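Local coordinates for bartonella effector protein (Bep) substrate of VirB T4SS (Bartonella sp. 1-1C, PDB 4PY3) that contains the N-terminal Fic domain of a VirB-translocated Bartonella effector, a fold of AMP transferases, though its own transferase activity is uncertain, at residues L133-F138 / I214-K219; D140-L145 / S209-I214; T162-F167 / A183-I188. All coordinates share one frame; numbering follows the deposited sequence.

Interaction 1: residues L133-F138 / I214-K219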
loop_
_atom_site.group_PDB
_atom_site.type_symbol
_atom_site.label_atom_id
_atom_site.label_comp_id
_atom_site.label_asym_id
_atom_site.label_seq_id
_atom_site.Cartn_x
_atom_site.Cartn_y
_atom_site.Cartn_z
ATOM N N LEU A 133 -15.612 11.699 -13.204
ATOM C CA LEU A 133 -15.584 12.781 -12.235
ATOM C C LEU A 133 -14.640 13.878 -12.679
ATOM O O LEU A 133 -13.724 13.648 -13.466
ATOM C CB LEU A 133 -15.129 12.280 -10.863
ATOM C CG LEU A 133 -15.965 11.162 -10.201
ATOM C CD1 LEU A 133 -15.305 10.592 -8.956
ATOM C CD2 LEU A 133 -17.326 11.713 -9.831
ATOM N N SER A 134 -14.856 15.075 -12.147
ATOM C CA SER A 134 -13.900 16.159 -12.327
ATOM C C SER A 134 -12.676 15.883 -11.488
ATOM O O SER A 134 -12.754 15.127 -10.526
ATOM C CB SER A 134 -14.491 17.462 -11.867
ATOM N N ARG A 135 -11.567 16.530 -11.834
ATOM C CA ARG A 135 -10.328 16.390 -11.083
ATOM C C ARG A 135 -10.526 16.696 -9.596
ATOM O O ARG A 135 -9.982 16.004 -8.742
ATOM C CB ARG A 135 -9.239 17.295 -11.661
ATOM C CG ARG A 135 -7.850 16.982 -11.117
ATOM C CD ARG A 135 -6.716 17.720 -11.825
ATOM N NE ARG A 135 -5.853 18.487 -10.918
ATOM C CZ ARG A 135 -6.206 19.571 -10.237
ATOM N NH1 ARG A 135 -7.432 20.074 -10.341
ATOM N NH2 ARG A 135 -5.319 20.159 -9.442
ATOM N N GLU A 136 -11.311 17.725 -9.293
ATOM C CA GLU A 136 -11.604 18.094 -7.904
ATOM C C GLU A 136 -12.367 16.993 -7.178
ATOM O O GLU A 136 -12.025 16.642 -6.052
ATOM C CB GLU A 136 -12.399 19.401 -7.835
ATOM N N GLU A 137 -13.399 16.456 -7.824
ATOM C CA GLU A 137 -14.205 15.396 -7.234
ATOM C C GLU A 137 -13.391 14.118 -7.047
ATOM O O GLU A 137 -13.527 13.444 -6.035
ATOM C CB GLU A 137 -15.424 15.124 -8.092
ATOM N N PHE A 138 -12.568 13.796 -8.040
ATOM C CA PHE A 138 -11.693 12.657 -7.962
ATOM C C PHE A 138 -10.742 12.783 -6.774
ATOM O O PHE A 138 -10.633 11.876 -5.954
ATOM C CB PHE A 138 -10.879 12.494 -9.240
ATOM C CG PHE A 138 -9.822 11.444 -9.120
ATOM C CD1 PHE A 138 -10.146 10.106 -9.265
ATOM C CD2 PHE A 138 -8.516 11.786 -8.803
ATOM C CE1 PHE A 138 -9.175 9.124 -9.119
ATOM C CE2 PHE A 138 -7.546 10.811 -8.650
ATOM C CZ PHE A 138 -7.876 9.479 -8.808
ATOM N N ILE A 214 -0.395 16.666 -6.299
ATOM C CA ILE A 214 0.224 15.592 -7.086
ATOM C C ILE A 214 -0.637 15.156 -8.274
ATOM O O ILE A 214 -0.192 14.355 -9.087
ATOM C CB ILE A 214 0.638 14.366 -6.230
ATOM C CG1 ILE A 214 -0.561 13.689 -5.574
ATOM C CG2 ILE A 214 1.649 14.778 -5.170
ATOM C CD1 ILE A 214 -0.231 12.303 -5.070
ATOM N N SER A 215 -1.866 15.669 -8.356
ATOM C CA SER A 215 -2.722 15.458 -9.529
ATOM C C SER A 215 -2.693 16.628 -10.515
ATOM O O SER A 215 -3.350 16.581 -11.554
ATOM C CB SER A 215 -4.162 15.202 -9.092
ATOM O OG SER A 215 -4.738 16.374 -8.564
ATOM N N ASP A 216 -1.930 17.668 -10.187
ATOM C CA ASP A 216 -1.851 18.871 -11.005
ATOM C C ASP A 216 -0.841 18.699 -12.150
ATOM O O ASP A 216 0.364 18.700 -11.905
ATOM C CB ASP A 216 -1.440 20.052 -10.129
ATOM C CG ASP A 216 -1.596 21.391 -10.831
ATOM O OD1 ASP A 216 -1.537 21.444 -12.079
ATOM O OD2 ASP A 216 -1.773 22.399 -10.121
ATOM N N PRO A 217 -1.325 18.609 -13.408
ATOM C CA PRO A 217 -0.446 18.355 -14.560
ATOM C C PRO A 217 0.756 19.284 -14.652
ATOM O O PRO A 217 1.801 18.890 -15.183
ATOM C CB PRO A 217 -1.364 18.579 -15.766
ATOM C CG PRO A 217 -2.740 18.371 -15.250
ATOM C CD PRO A 217 -2.717 18.858 -13.834
ATOM N N LYS A 218 0.597 20.512 -14.161
ATOM C CA LYS A 218 1.699 21.453 -14.064
ATOM C C LYS A 218 2.788 20.969 -13.124
ATOM O O LYS A 218 3.840 21.575 -13.113
ATOM C CB LYS A 218 1.201 22.836 -13.622
ATOM N N LYS A 219 2.549 19.903 -12.343
ATOM C CA LYS A 219 3.650 19.140 -11.697
ATOM C C LYS A 219 4.891 19.026 -12.596
ATOM O O LYS A 219 6.020 19.026 -12.098
ATOM C CB LYS A 219 3.180 17.723 -11.328
#
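The carbonyl oxygen of S215 receives the one hydrogen bond between 133-138 and 214-219, a weak one from R135: NE to O measures 3.2 Å with an N-H...O angle of 144°. The oxygen lies near the guanidinium plane, at its edge. With CG anti to the backbone N (chi1 -168°), the R135 chain runs out across the gap and bends at chi3 to turn NE onto this carbonyl. S215 OG also lies 3.4 Å from R135 NE, but its clear partners are F211 O and E212 O in the preceding helical turn. R135 NH2 has a further weak bond to E212 O, so one guanidinium touches two carbonyls near the C-terminal end of helix 205-214. D216 places CB 3.9 Å from R135 NH2 and probably adds charge attraction, but no N-H points at its OD2, 4.2 Å from NH2 and well out of the guanidinium plane. Its carboxylate is engaged locally: K218 N donates to D216 OD1 at 3.1 Å, from above the carboxylate plane. The contact thus sets an arginine from the first turn of helix 135-152 against the C-terminal end of helix 205-214, where the chain leaves through an Asx turn into the 3-10 segment 217-219.

Interaction 2: residues D140-L145 / S209-I214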
loop_
_atom_site.group_PDB
_atom_site.type_symbol
_atom_site.label_atom_id
_atom_site.label_comp_id
_atom_site.label_asym_id
_atom_site.label_seq_id
_atom_site.Cartn_x
_atom_site.Cartn_y
_atom_site.Cartn_z
ATOM N N ASP A 140 -11.059 14.539 -4.075
ATOM C CA ASP A 140 -11.808 14.399 -2.826
ATOM C C ASP A 140 -12.055 12.926 -2.508
ATOM O O ASP A 140 -11.713 12.458 -1.417
ATOM C CB ASP A 140 -13.133 15.156 -2.912
ATOM C CG ASP A 140 -13.912 15.125 -1.603
ATOM O OD1 ASP A 140 -13.478 15.764 -0.618
ATOM O OD2 ASP A 140 -14.980 14.473 -1.568
ATOM N N GLU A 141 -12.625 12.194 -3.462
ATOM C CA GLU A 141 -12.967 10.793 -3.211
ATOM C C GLU A 141 -11.740 9.929 -3.026
ATOM O O GLU A 141 -11.746 9.023 -2.218
ATOM C CB GLU A 141 -13.729 10.136 -4.351
ATOM C CG GLU A 141 -14.772 9.131 -3.872
ATOM C CD GLU A 141 -16.059 9.791 -3.408
ATOM O OE1 GLU A 141 -16.125 11.050 -3.409
ATOM O OE2 GLU A 141 -17.005 9.042 -3.053
ATOM N N ALA A 142 -10.733 10.168 -3.857
ATOM C CA ALA A 142 -9.531 9.374 -3.837
ATOM C C ALA A 142 -8.819 9.513 -2.500
ATOM O O ALA A 142 -8.361 8.516 -1.934
ATOM C CB ALA A 142 -8.613 9.763 -4.983
ATOM N N ALA A 143 -8.737 10.737 -1.995
ATOM C CA ALA A 143 -8.058 10.987 -0.727
ATOM C C ALA A 143 -8.687 10.219 0.432
ATOM O O ALA A 143 -7.978 9.705 1.293
ATOM C CB ALA A 143 -8.047 12.471 -0.415
ATOM N N LYS A 144 -10.016 10.166 0.457
ATOM C CA LYS A 144 -10.748 9.443 1.499
ATOM C C LYS A 144 -10.466 7.943 1.454
ATOM O O LYS A 144 -10.252 7.311 2.492
ATOM C CB LYS A 144 -12.260 9.702 1.386
ATOM C CG LYS A 144 -12.685 11.075 1.860
ATOM C CD LYS A 144 -14.128 11.369 1.471
ATOM C CE LYS A 144 -14.710 12.619 2.113
ATOM N NZ LYS A 144 -15.533 13.400 1.158
ATOM N N LEU A 145 -10.466 7.389 0.244
ATOM C CA LEU A 145 -10.182 5.968 0.018
ATOM C C LEU A 145 -8.714 5.631 0.351
ATOM O O LEU A 145 -8.420 4.537 0.849
ATOM C CB LEU A 145 -10.535 5.554 -1.441
ATOM C CG LEU A 145 -11.855 4.992 -1.989
ATOM C CD1 LEU A 145 -12.837 6.113 -1.954
ATOM C CD2 LEU A 145 -11.978 4.353 -3.403
ATOM N N SER A 209 -5.307 17.991 0.177
ATOM C CA SER A 209 -4.304 18.985 -0.205
ATOM C C SER A 209 -3.139 18.358 -0.976
ATOM O O SER A 209 -2.725 18.880 -2.010
ATOM C CB SER A 209 -3.797 19.719 1.042
ATOM O OG SER A 209 -2.599 20.423 0.776
ATOM N N LEU A 210 -2.631 17.237 -0.478
ATOM C CA LEU A 210 -1.572 16.497 -1.166
ATOM C C LEU A 210 -2.010 16.061 -2.559
ATOM O O LEU A 210 -1.299 16.267 -3.536
ATOM C CB LEU A 210 -1.163 15.262 -0.354
ATOM C CG LEU A 210 -0.186 14.287 -1.021
ATOM C CD1 LEU A 210 1.196 14.904 -1.161
ATOM C CD2 LEU A 210 -0.102 12.991 -0.231
ATOM N N PHE A 211 -3.188 15.453 -2.634
ATOM C CA PHE A 211 -3.725 14.944 -3.903
ATOM C C PHE A 211 -3.972 16.055 -4.918
ATOM O O PHE A 211 -3.709 15.883 -6.105
ATOM C CB PHE A 211 -5.012 14.145 -3.664
ATOM C CG PHE A 211 -4.778 12.700 -3.302
ATOM C CD1 PHE A 211 -3.651 12.308 -2.589
ATOM C CD2 PHE A 211 -5.697 11.733 -3.664
ATOM C CE1 PHE A 211 -3.442 10.975 -2.261
ATOM C CE2 PHE A 211 -5.500 10.406 -3.335
ATOM C CZ PHE A 211 -4.370 10.023 -2.632
ATOM N N GLU A 212 -4.471 17.200 -4.455
ATOM C CA GLU A 212 -4.569 18.372 -5.321
ATOM C C GLU A 212 -3.242 18.636 -6.002
ATOM O O GLU A 212 -3.203 18.797 -7.221
ATOM C CB GLU A 212 -5.000 19.606 -4.546
ATOM N N ASP A 213 -2.164 18.689 -5.220
ATOM C CA ASP A 213 -0.844 18.988 -5.798
ATOM C C ASP A 213 -0.342 17.927 -6.724
ATOM O O ASP A 213 0.157 18.253 -7.773
ATOM C CB ASP A 213 0.255 19.176 -4.784
ATOM N N ILE A 214 -0.395 16.666 -6.299
ATOM C CA ILE A 214 0.224 15.592 -7.086
ATOM C C ILE A 214 -0.637 15.156 -8.274
ATOM O O ILE A 214 -0.192 14.355 -9.087
ATOM C CB ILE A 214 0.638 14.366 -6.230
ATOM C CG1 ILE A 214 -0.561 13.689 -5.574
ATOM C CG2 ILE A 214 1.649 14.778 -5.170
ATOM C CD1 ILE A 214 -0.231 12.303 -5.070
#
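F211 meets A142 and A143 along one side of its ring, and this pair of alanines accounts for every cross-segment contact. CE2 of F211 is the leading atom. It lies 3.6 Å from A142 CB, which sits at the ring edge and in its plane, whereas A143 CB stands over one face, 4.1 Å from F211 CD2. The ring side therefore fits between two neighbouring methyl groups, one level with the ring and one above it. It also reaches the peptide that joins them: F211 CE2 is 3.5 Å from A142 C and equally far from A143 N. The small alanine side chains let the ring come right down to the backbone of helix 135-152, and the A143 and F211 CA atoms are 6.7 Å apart.

Torsions and second-shell neighbours accompany this placement. F211 has chi1 -85° and chi2 32°, a ring rotation that turns the CD2-CE2 side to the alanines. F146, one turn along helix 135-152 from A142, packs edge-to-face with the F211 ring. The backbone carbonyl of F211 accepts a hydrogen bond from S215 OG, just past the helix. On helix 135-152 the side chains of D140 and K144 start away from F211 and are joined by a salt bridge one turn apart, NZ to OD2 at 3.0 Å, with the oxygen met on its syn side.

The buried ring links the last turn of helix 205-214 to the N-terminal half of helix 135-152. On helix 205-214, L210 packs on R187 and I188 of helix 185-197. Helix 159-173 approaches helix 135-152 as well, its F167 stacking edge-to-face on F146.

Interaction 3: residues T162-F167 / A183-I188; sequences TQRVFF and ATEKRI
E185 OE1 accepts from both terminal nitrogens of R164, at 3.0 Å from NH2 and 3.1 Å from NH1, while NH1 is also 3.2 Å from E185 OE2. This is an end-on salt bridge in which NH1 forks across the two carboxylate oxygens. Three measurements support the assignment: N-H...O angles of 144° to 155°, both acceptors close to the guanidinium plane, and the oxygens met on their syn sides. The carboxylate and guanidinium are nearly coplanar.

The tighter apolar side lies over the guanidinium face. I188 CD1 stands 3.6 Å above that plane, offset toward the rim, and I188 CG2 reaches 3.5 Å from R164 NH2. The isoleucine is buried, and the R164 chain, extended from CG to NE, meets it from the opposite direction. By alignment R164 probably occupies the place of the last arginine of the Fic signature HPFx(D/E)GNGRxxR, which this chain keeps only in degenerate form, without the signature's histidine; here its guanidinium joins helix 159-173 to the start of helix 185-197. The neighbouring Q163 turns inward instead, donating through NE2 to N150 OD1 of helix 135-152, while the side chain of R164 also touches F180, in the loop before helix 185-197.

On the outer side the contact is looser. E185 is solvent-exposed and sits in the first turn of its helix. It reaches the arginine through a chain bent at chi2 (-67°), with CG beside the backbone N. The backbones stay well apart, the nearest CA atoms, those of R164 and I188, being 10.5 Å from each other.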
loop_
_atom_site.group_PDB
_atom_site.type_symbol
_atom_site.label_atom_id
_atom_site.label_comp_id
_atom_site.label_asym_id
_atom_site.label_seq_id
_atom_site.Cartn_x
_atom_site.Cartn_y
_atom_site.Cartn_z
ATOM N N THR A 162 3.085 -0.139 -2.663
ATOM C CA THR A 162 1.989 -0.873 -3.281
ATOM C C THR A 162 0.732 0.010 -3.466
ATOM O O THR A 162 0.148 0.028 -4.541
ATOM C CB THR A 162 1.625 -2.122 -2.463
ATOM O OG1 THR A 162 2.766 -2.990 -2.374
ATOM C CG2 THR A 162 0.480 -2.870 -3.126
ATOM N N GLN A 163 0.304 0.678 -2.399
ATOM C CA GLN A 163 -0.887 1.544 -2.452
ATOM C C GLN A 163 -0.677 2.747 -3.360
ATOM O O GLN A 163 -1.594 3.125 -4.076
ATOM C CB GLN A 163 -1.433 1.914 -1.066
ATOM C CG GLN A 163 -0.439 2.674 -0.237
ATOM C CD GLN A 163 -0.790 2.714 1.250
ATOM O OE1 GLN A 163 -1.541 1.864 1.781
ATOM N NE2 GLN A 163 -0.239 3.704 1.936
ATOM N N ARG A 164 0.541 3.270 -3.435
ATOM C CA ARG A 164 0.815 4.369 -4.368
ATOM C C ARG A 164 0.667 3.942 -5.819
ATOM O O ARG A 164 0.031 4.647 -6.614
ATOM C CB ARG A 164 2.202 4.946 -4.161
ATOM C CG ARG A 164 2.332 5.636 -2.829
ATOM C CD ARG A 164 3.747 6.103 -2.612
ATOM N NE ARG A 164 3.920 6.440 -1.197
ATOM C CZ ARG A 164 4.965 7.073 -0.679
ATOM N NH1 ARG A 164 5.948 7.499 -1.465
ATOM N NH2 ARG A 164 5.014 7.294 0.628
ATOM N N VAL A 165 1.231 2.788 -6.177
ATOM C CA VAL A 165 1.081 2.310 -7.548
ATOM C C VAL A 165 -0.399 2.087 -7.869
ATOM O O VAL A 165 -0.856 2.412 -8.954
ATOM C CB VAL A 165 1.893 1.031 -7.812
ATOM C CG1 VAL A 165 1.533 0.415 -9.158
ATOM C CG2 VAL A 165 3.372 1.352 -7.789
ATOM N N PHE A 166 -1.131 1.528 -6.915
ATOM C CA PHE A 166 -2.551 1.256 -7.080
ATOM C C PHE A 166 -3.308 2.558 -7.389
ATOM O O PHE A 166 -4.081 2.619 -8.339
ATOM C CB PHE A 166 -3.091 0.617 -5.802
ATOM C CG PHE A 166 -4.534 0.207 -5.873
ATOM C CD1 PHE A 166 -5.548 1.149 -5.698
ATOM C CD2 PHE A 166 -4.886 -1.120 -6.066
ATOM C CE1 PHE A 166 -6.873 0.773 -5.734
ATOM C CE2 PHE A 166 -6.215 -1.497 -6.112
ATOM C CZ PHE A 166 -7.214 -0.546 -5.950
ATOM N N PHE A 167 -3.067 3.597 -6.595
ATOM C CA PHE A 167 -3.766 4.870 -6.788
ATOM C C PHE A 167 -3.320 5.628 -8.018
ATOM O O PHE A 167 -4.149 6.265 -8.666
ATOM C CB PHE A 167 -3.700 5.748 -5.541
ATOM C CG PHE A 167 -4.791 5.439 -4.568
ATOM C CD1 PHE A 167 -4.737 4.284 -3.786
ATOM C CD2 PHE A 167 -5.901 6.266 -4.463
ATOM C CE1 PHE A 167 -5.759 3.984 -2.896
ATOM C CE2 PHE A 167 -6.925 5.971 -3.580
ATOM C CZ PHE A 167 -6.858 4.830 -2.796
ATOM N N ALA A 183 5.810 14.820 -4.582
ATOM C CA ALA A 183 5.707 15.301 -3.202
ATOM C C ALA A 183 6.704 14.605 -2.286
ATOM O O ALA A 183 7.076 13.453 -2.513
ATOM C CB ALA A 183 4.294 15.098 -2.678
ATOM N N THR A 184 7.114 15.318 -1.243
ATOM C CA THR A 184 8.087 14.809 -0.272
ATOM C C THR A 184 7.550 13.657 0.574
ATOM O O THR A 184 6.348 13.563 0.818
ATOM C CB THR A 184 8.565 15.925 0.682
ATOM N N GLU A 185 8.454 12.792 1.026
ATOM C CA GLU A 185 8.073 11.652 1.872
ATOM C C GLU A 185 7.518 12.133 3.209
ATOM O O GLU A 185 6.542 11.582 3.720
ATOM C CB GLU A 185 9.268 10.707 2.067
ATOM C CG GLU A 185 9.694 10.025 0.766
ATOM C CD GLU A 185 8.667 9.039 0.217
ATOM O OE1 GLU A 185 7.636 8.766 0.870
ATOM O OE2 GLU A 185 8.892 8.517 -0.889
ATOM N N LYS A 186 8.125 13.185 3.751
ATOM C CA LYS A 186 7.667 13.808 4.996
ATOM C C LYS A 186 6.200 14.248 4.926
ATOM O O LYS A 186 5.440 14.047 5.877
ATOM C CB LYS A 186 8.547 15.017 5.335
ATOM N N ARG A 187 5.808 14.822 3.792
ATOM C CA ARG A 187 4.451 15.328 3.612
ATOM C C ARG A 187 3.437 14.200 3.474
ATOM O O ARG A 187 2.368 14.235 4.077
ATOM C CB ARG A 187 4.375 16.220 2.383
ATOM C CG ARG A 187 3.009 16.857 2.202
ATOM C CD ARG A 187 2.955 17.758 0.980
ATOM N NE ARG A 187 1.628 18.346 0.821
ATOM C CZ ARG A 187 1.215 19.013 -0.252
ATOM N NH1 ARG A 187 2.022 19.201 -1.294
ATOM N NH2 ARG A 187 -0.022 19.488 -0.281
ATOM N N ILE A 188 3.781 13.200 2.673
ATOM C CA ILE A 188 2.914 12.043 2.474
ATOM C C ILE A 188 2.648 11.357 3.813
ATOM O O ILE A 188 1.506 10.990 4.123
ATOM C CB ILE A 188 3.521 11.037 1.470
ATOM C CG1 ILE A 188 3.698 11.706 0.098
ATOM C CG2 ILE A 188 2.625 9.809 1.328
ATOM C CD1 ILE A 188 4.526 10.909 -0.886
#

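In the fold
From the N terminus, the first halves come in the order 133-138, 140-145, 162-167 and their partners return in reverse, 183-188, 209-214, 214-219, so the three loops are concentric and none cross. Interaction 3 closes the shortest, with 15 residues between its segments, and joins helix 159-173 to helix 185-197. Interaction 2 encloses it, bringing helix 205-214 back to helix 135-152 over 63 intervening residues. Interaction 1 is outermost, adding the chain beyond that helix. Interactions 1 and 2 share I214, and their centres are about 8 Å apart. I214 and L210 both pack on A183, linking the outer contacts to interaction 3.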